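Local coordinates for protein 2-polyprenyl-6-methoxyphenol hydroxylase-like FAD-dependent oxidoreductase (Streptomyces sp. NRRL 11266, PDB 6UI5) that binds flavin-adenine dinucleotide and belongs to the family of FAD-dependent aromatic-ring hydroxylase-like oxidoreductases with a Rossmann-type nucleotide-binding domain, at residues 335-338 with 339-342; 325-328 with 329-333. All coordinates share one frame; numbering follows the deposited sequence.

Contact 1. Residues 335-338 with 339-342; sequences GRLA and CMNI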
ATOM      1  N   GLY A 335      -1.509  13.641 -13.059  1.00 44.38           N
ATOM      2  CA  GLY A 335      -2.855  13.100 -13.165  1.00 53.45           C
ATOM      3  C   GLY A 335      -2.921  11.624 -12.820  1.00 56.08           C
ATOM      4  O   GLY A 335      -3.833  11.181 -12.107  1.00 57.61           O
ATOM      5  N   ARG A 336      -1.968  10.843 -13.337  1.00 58.72           N
ATOM      6  CA  ARG A 336      -1.868   9.421 -13.021  1.00 58.80           C
ATOM      7  C   ARG A 336      -1.911   9.198 -11.516  1.00 49.86           C
ATOM      8  O   ARG A 336      -2.708   8.394 -11.012  1.00 46.18           O
ATOM      9  CB  ARG A 336      -0.552   8.867 -13.592  1.00 52.34           C
ATOM     10  CG  ARG A 336      -0.581   7.462 -14.109  1.00 53.24           C
ATOM     11  CD  ARG A 336       0.814   6.852 -14.167  1.00 59.71           C
ATOM     12  NE  ARG A 336       1.089   6.135 -12.927  1.00 67.91           N
ATOM     13  CZ  ARG A 336       2.270   6.078 -12.318  1.00 70.51           C
ATOM     14  NH1 ARG A 336       3.327   6.708 -12.814  1.00 76.05           N
ATOM     15  NH2 ARG A 336       2.387   5.394 -11.190  1.00 74.11           N
ATOM     16  N   LEU A 337      -1.046   9.925 -10.789  1.00 38.37           N
ATOM     17  CA  LEU A 337      -0.839   9.703  -9.362  1.00 43.61           C
ATOM     18  C   LEU A 337      -2.010  10.228  -8.535  1.00 50.82           C
ATOM     19  O   LEU A 337      -2.339   9.648  -7.489  1.00 43.13           O
ATOM     20  CB  LEU A 337       0.477  10.364  -8.902  1.00 38.62           C
ATOM     21  CG  LEU A 337       1.856   9.786  -9.284  1.00 45.04           C
ATOM     22  CD1 LEU A 337       3.028  10.617  -8.698  1.00 37.69           C
ATOM     23  CD2 LEU A 337       2.021   8.322  -8.879  1.00 47.85           C
ATOM     24  N   ALA A 338      -2.650  11.316  -8.974  1.00 51.53           N
ATOM     25  CA  ALA A 338      -3.887  11.734  -8.320  1.00 43.94           C
ATOM     26  C   ALA A 338      -4.959  10.661  -8.468  1.00 44.90           C
ATOM     27  O   ALA A 338      -5.495  10.164  -7.467  1.00 39.85           O
ATOM     28  CB  ALA A 338      -4.367  13.078  -8.873  1.00 38.89           C
ATOM     29  N   CYS A 339      -5.273  10.267  -9.709  1.00 47.57           N
ATOM     30  CA  CYS A 339      -6.253   9.194  -9.869  1.00 46.23           C
ATOM     31  C   CYS A 339      -5.852   8.012  -9.025  1.00 46.14           C
ATOM     32  O   CYS A 339      -6.669   7.468  -8.285  1.00 47.92           O
ATOM     33  CB  CYS A 339      -6.408   8.775 -11.339  1.00 43.12           C
ATOM     34  SG  CYS A 339      -7.159  10.110 -12.397  1.00 60.97           S
ATOM     35  N   MET A 340      -4.567   7.657  -9.050  1.00 56.79           N
ATOM     36  CA  MET A 340      -4.157   6.412  -8.414  1.00 53.30           C
ATOM     37  C   MET A 340      -4.461   6.439  -6.926  1.00 45.68           C
ATOM     38  O   MET A 340      -5.151   5.552  -6.410  1.00 50.84           O
ATOM     39  CB  MET A 340      -2.675   6.159  -8.654  1.00 58.13           C
ATOM     40  CG  MET A 340      -2.133   4.987  -7.846  1.00 54.53           C
ATOM     41  SD  MET A 340      -0.453   5.375  -7.447  1.00 62.95           S
ATOM     42  CE  MET A 340      -0.699   6.878  -6.513  1.00 62.49           C
ATOM     43  N   ASN A 341      -4.022   7.496  -6.234  1.00 41.01           N
ATOM     44  CA  ASN A 341      -4.137   7.523  -4.778  1.00 49.41           C
ATOM     45  C   ASN A 341      -5.545   7.891  -4.303  1.00 51.70           C
ATOM     46  O   ASN A 341      -5.947   7.449  -3.216  1.00 47.20           O
ATOM     47  CB  ASN A 341      -3.084   8.467  -4.170  1.00 41.02           C
ATOM     48  CG  ASN A 341      -3.578   9.870  -3.999  1.00 50.14           C
ATOM     49  OD1 ASN A 341      -4.291  10.173  -3.030  1.00 56.25           O
ATOM     50  ND2 ASN A 341      -3.180  10.764  -4.924  1.00 48.55           N
ATOM     51  N   ILE A 342      -6.306   8.686  -5.072  1.00 39.42           N
ATOM     52  CA  ILE A 342      -7.731   8.832  -4.747  1.00 48.25           C
ATOM     53  C   ILE A 342      -8.390   7.461  -4.726  1.00 48.37           C
ATOM     54  O   ILE A 342      -9.004   7.062  -3.732  1.00 56.57           O
ATOM     55  CB  ILE A 342      -8.450   9.774  -5.733  1.00 51.98           C
ATOM     56  CG1 ILE A 342      -7.856  11.192  -5.724  1.00 49.03           C
ATOM     57  CG2 ILE A 342      -9.975   9.805  -5.454  1.00 59.74           C
ATOM     58  CD1 ILE A 342      -8.050  11.926  -4.465  1.00 46.39           C
TER
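The carbonyl oxygen of Leu337 is gripped twice by Asn341. The backbone N of Asn341 reaches Leu337 O at 3.0 Å, and its side-chain ND2 reaches the same oxygen at 2.9 Å; the two donors come from opposite faces of the carbonyl plane. The side-chain bond is the more bent, 152° at the hydrogen, and Leu337 O lies somewhat out of the plane of the Asn341 amide. A first torsion of 91°, well off the usual staggered values, folds the amide back over the preceding turn. Gln295 on helix 295-316 takes a second hydrogen bond from ND2, while OD1 is bonded to Gln345, so both ends of this buried amide are engaged and its flip is fixed.

Met340 closes in on the same carbonyl. Its CG stands anti to the backbone N (chi1 171°), and bends further out bring CE to 3.4 Å from Leu337 O and 3.9 Å from Leu337 CD2. Leu337 and Met340 thus run side by side, pointing the same way, with an apolar touch between methyl groups. On the Arg336 side, Leu337 CD2 lies over one face of the guanidinium, displaced toward its rim; the charge itself is spent on a salt bridge to Glu364 of the second subunit.

Gly335, Arg336 and Ala338 offer their carbonyls to the amides of Cys339, Met340 and Ile342, the shortest bond being Met340 N to Arg336 O at 2.8 Å. Ala338 and Ile342 face His289 and Gln295, whereas Leu337 and Asn341 pack on helix 369-379 and, with Met340, on the second subunit. This is the regular i to i+4 ladder of an alpha-helix, with an asparagine side chain that doubles the bond to the i-4 carbonyl.

Contact 2. Residues 325-328 with 329-333; sequences DSYH and VERHL
His328 and His332, one helical turn apart, make the main side-chain contact. Their rings lie side by side and point the same way in an oblique pairing, with centroids 4.8 Å apart and planes at 40°. The closer fit is a CH-pi contact: His332 CB sits over one face of the His328 ring, 3.7 Å from its centroid. Both histidines hold CG anti to the backbone N (chi1 172° and -180°), which sends the two rings out from the helix along similar paths. ND1 of His328 is bonded to the backbone N of Tyr274, whose ring in turn meets that of His332.

Apolar contact also joins Tyr327 and Arg331. Arg331 CG comes obliquely to the tyrosine ring, 4.0 Å from Tyr327 CE1, before the bent chain carries the guanidinium off to a salt bridge with Asp303.

The polar contacts across the turn belong to the backbone. Glu330 N to Ser326 O, Arg331 N to Tyr327 O and His332 N to His328 O are each 2.8 Å, whereas Val329 N to Asp325 O is weak at 3.4 Å. The carboxylate of Glu330 passes close to Ser326, with OE1 3.8 Å from Ser326 CB, but its hydrogen-bonding and charged partners are Asn306, Lys310 and Arg469.

Around the helix, Tyr327 and Arg331 pack against helix 295-316, Ser326 and Glu330 touch Trp494 of helix 484-495, and Tyr327 OH is hydrogen-bonded to Ile281 O at the end of parallel strand 279-281.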
ATOM      1  N   ASP A 325       6.404  19.283 -25.316  1.00 51.41           N
ATOM      2  CA  ASP A 325       6.145  17.867 -25.103  1.00 50.47           C
ATOM      3  C   ASP A 325       6.357  17.485 -23.654  1.00 52.94           C
ATOM      4  O   ASP A 325       5.922  16.402 -23.236  1.00 44.73           O
ATOM      5  CB  ASP A 325       7.012  17.016 -26.032  1.00 66.04           C
ATOM      6  CG  ASP A 325       6.484  16.991 -27.469  1.00 88.97           C
ATOM      7  OD1 ASP A 325       5.247  17.053 -27.682  1.00 95.07           O
ATOM      8  OD2 ASP A 325       7.315  16.909 -28.395  1.00 98.47           O
ATOM      9  N   SER A 326       7.029  18.341 -22.881  1.00 59.08           N
ATOM     10  CA  SER A 326       7.199  18.079 -21.463  1.00 56.44           C
ATOM     11  C   SER A 326       5.932  18.392 -20.691  1.00 63.99           C
ATOM     12  O   SER A 326       5.792  17.942 -19.543  1.00 58.91           O
ATOM     13  CB  SER A 326       8.366  18.887 -20.888  1.00 49.94           C
ATOM     14  OG  SER A 326       8.004  20.243 -20.655  1.00 56.99           O
ATOM     15  N   TYR A 327       5.009  19.151 -21.293  1.00 60.07           N
ATOM     16  CA  TYR A 327       3.695  19.297 -20.677  1.00 53.54           C
ATOM     17  C   TYR A 327       3.087  17.924 -20.415  1.00 50.20           C
ATOM     18  O   TYR A 327       2.842  17.554 -19.259  1.00 48.11           O
ATOM     19  CB  TYR A 327       2.782  20.142 -21.547  1.00 59.55           C
ATOM     20  CG  TYR A 327       1.367  20.178 -21.025  1.00 58.51           C
ATOM     21  CD1 TYR A 327       1.062  20.867 -19.861  1.00 59.36           C
ATOM     22  CD2 TYR A 327       0.340  19.517 -21.693  1.00 51.20           C
ATOM     23  CE1 TYR A 327      -0.213  20.899 -19.370  1.00 60.48           C
ATOM     24  CE2 TYR A 327      -0.947  19.557 -21.216  1.00 48.56           C
ATOM     25  CZ  TYR A 327      -1.214  20.246 -20.054  1.00 51.88           C
ATOM     26  OH  TYR A 327      -2.480  20.288 -19.545  1.00 41.89           O
ATOM     27  N   HIS A 328       2.897  17.118 -21.475  1.00 38.98           N
ATOM     28  CA  HIS A 328       2.341  15.787 -21.250  1.00 49.58           C
ATOM     29  C   HIS A 328       3.188  14.977 -20.265  1.00 58.35           C
ATOM     30  O   HIS A 328       2.654  14.347 -19.341  1.00 57.12           O
ATOM     31  CB  HIS A 328       2.195  14.990 -22.544  1.00 50.27           C
ATOM     32  CG  HIS A 328       1.804  13.561 -22.288  1.00 60.89           C
ATOM     33  ND1 HIS A 328       0.486  13.153 -22.210  1.00 62.04           N
ATOM     34  CD2 HIS A 328       2.555  12.467 -21.990  1.00 52.35           C
ATOM     35  CE1 HIS A 328       0.446  11.858 -21.928  1.00 67.84           C
ATOM     36  NE2 HIS A 328       1.687  11.418 -21.787  1.00 58.68           N
ATOM     37  N   VAL A 329       4.508  14.934 -20.474  1.00 58.49           N
ATOM     38  CA  VAL A 329       5.341  14.087 -19.621  1.00 59.45           C
ATOM     39  C   VAL A 329       5.140  14.444 -18.160  1.00 56.26           C
ATOM     40  O   VAL A 329       4.861  13.584 -17.315  1.00 59.44           O
ATOM     41  CB  VAL A 329       6.818  14.214 -20.006  1.00 56.75           C
ATOM     42  CG1 VAL A 329       7.646  13.318 -19.084  1.00 45.76           C
ATOM     43  CG2 VAL A 329       6.999  13.853 -21.449  1.00 55.82           C
ATOM     44  N   GLU A 330       5.280  15.728 -17.848  1.00 49.05           N
ATOM     45  CA  GLU A 330       5.225  16.157 -16.463  1.00 53.46           C
ATOM     46  C   GLU A 330       3.825  16.006 -15.904  1.00 45.82           C
ATOM     47  O   GLU A 330       3.658  15.529 -14.776  1.00 44.89           O
ATOM     48  CB  GLU A 330       5.706  17.604 -16.355  1.00 54.44           C
ATOM     49  CG  GLU A 330       7.206  17.682 -16.221  1.00 59.83           C
ATOM     50  CD  GLU A 330       7.779  18.994 -16.724  1.00 63.41           C
ATOM     51  OE1 GLU A 330       8.974  19.008 -17.091  1.00 60.81           O
ATOM     52  OE2 GLU A 330       7.048  20.007 -16.738  1.00 58.88           O
ATOM     53  N   ARG A 331       2.806  16.376 -16.685  1.00 46.53           N
ATOM     54  CA  ARG A 331       1.468  16.511 -16.120  1.00 47.80           C
ATOM     55  C   ARG A 331       0.635  15.249 -16.215  1.00 50.25           C
ATOM     56  O   ARG A 331      -0.158  14.983 -15.308  1.00 56.15           O
ATOM     57  CB  ARG A 331       0.772  17.681 -16.773  1.00 41.74           C
ATOM     58  CG  ARG A 331       1.381  18.990 -16.265  1.00 42.54           C
ATOM     59  CD  ARG A 331       0.642  19.402 -15.014  1.00 48.17           C
ATOM     60  NE  ARG A 331       1.214  18.930 -13.770  1.00 53.97           N
ATOM     61  CZ  ARG A 331       0.603  19.025 -12.595  1.00 54.69           C
ATOM     62  NH1 ARG A 331      -0.627  19.554 -12.529  1.00 40.32           N
ATOM     63  NH2 ARG A 331       1.220  18.606 -11.488  1.00 53.60           N
ATOM     64  N   HIS A 332       0.836  14.418 -17.236  1.00 55.14           N
ATOM     65  CA  HIS A 332       0.176  13.120 -17.226  1.00 55.33           C
ATOM     66  C   HIS A 332       0.567  12.307 -15.996  1.00 57.59           C
ATOM     67  O   HIS A 332      -0.270  11.576 -15.449  1.00 54.34           O
ATOM     68  CB  HIS A 332       0.490  12.340 -18.497  1.00 58.62           C
ATOM     69  CG  HIS A 332      -0.161  10.993 -18.548  1.00 65.07           C
ATOM     70  ND1 HIS A 332       0.236   9.944 -17.748  1.00 65.73           N
ATOM     71  CD2 HIS A 332      -1.177  10.523 -19.310  1.00 69.00           C
ATOM     72  CE1 HIS A 332      -0.511   8.885 -18.011  1.00 67.83           C
ATOM     73  NE2 HIS A 332      -1.371   9.209 -18.959  1.00 69.76           N
ATOM     74  N   LEU A 333       1.832  12.404 -15.549  1.00 53.95           N
ATOM     75  CA  LEU A 333       2.231  11.661 -14.351  1.00 46.82           C
ATOM     76  C   LEU A 333       1.441  12.143 -13.154  1.00 47.04           C
ATOM     77  O   LEU A 333       0.961  11.338 -12.354  1.00 51.90           O
ATOM     78  CB  LEU A 333       3.738  11.796 -14.072  1.00 46.73           C
ATOM     79  CG  LEU A 333       4.299  11.456 -12.672  1.00 51.76           C
ATOM     80  CD1 LEU A 333       4.119   9.954 -12.288  1.00 42.94           C
ATOM     81  CD2 LEU A 333       5.825  11.777 -12.566  1.00 40.29           C
TER

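Contacts 1 and 2 are successive parts of one helix, 325-346, their centres 14 Å apart. Contact 2 is partly buried and mixes covered with exposed residues; it pairs two histidine rings, and its charged ends turn outward to partners on other elements of the same chain. Contact 1 is almost wholly buried, and its chemistry shifts to Leu337-Met340 packing beside a carbonyl that Asn341 holds twice, with its one charged side chain reaching the second subunit. Helix 295-316 and strand 257-271 border both; the other neighbours differ: 325-333 also meets helix 484-495, whereas 335-342 meets helix 369-379 and the partner chain, which does not touch contact 2.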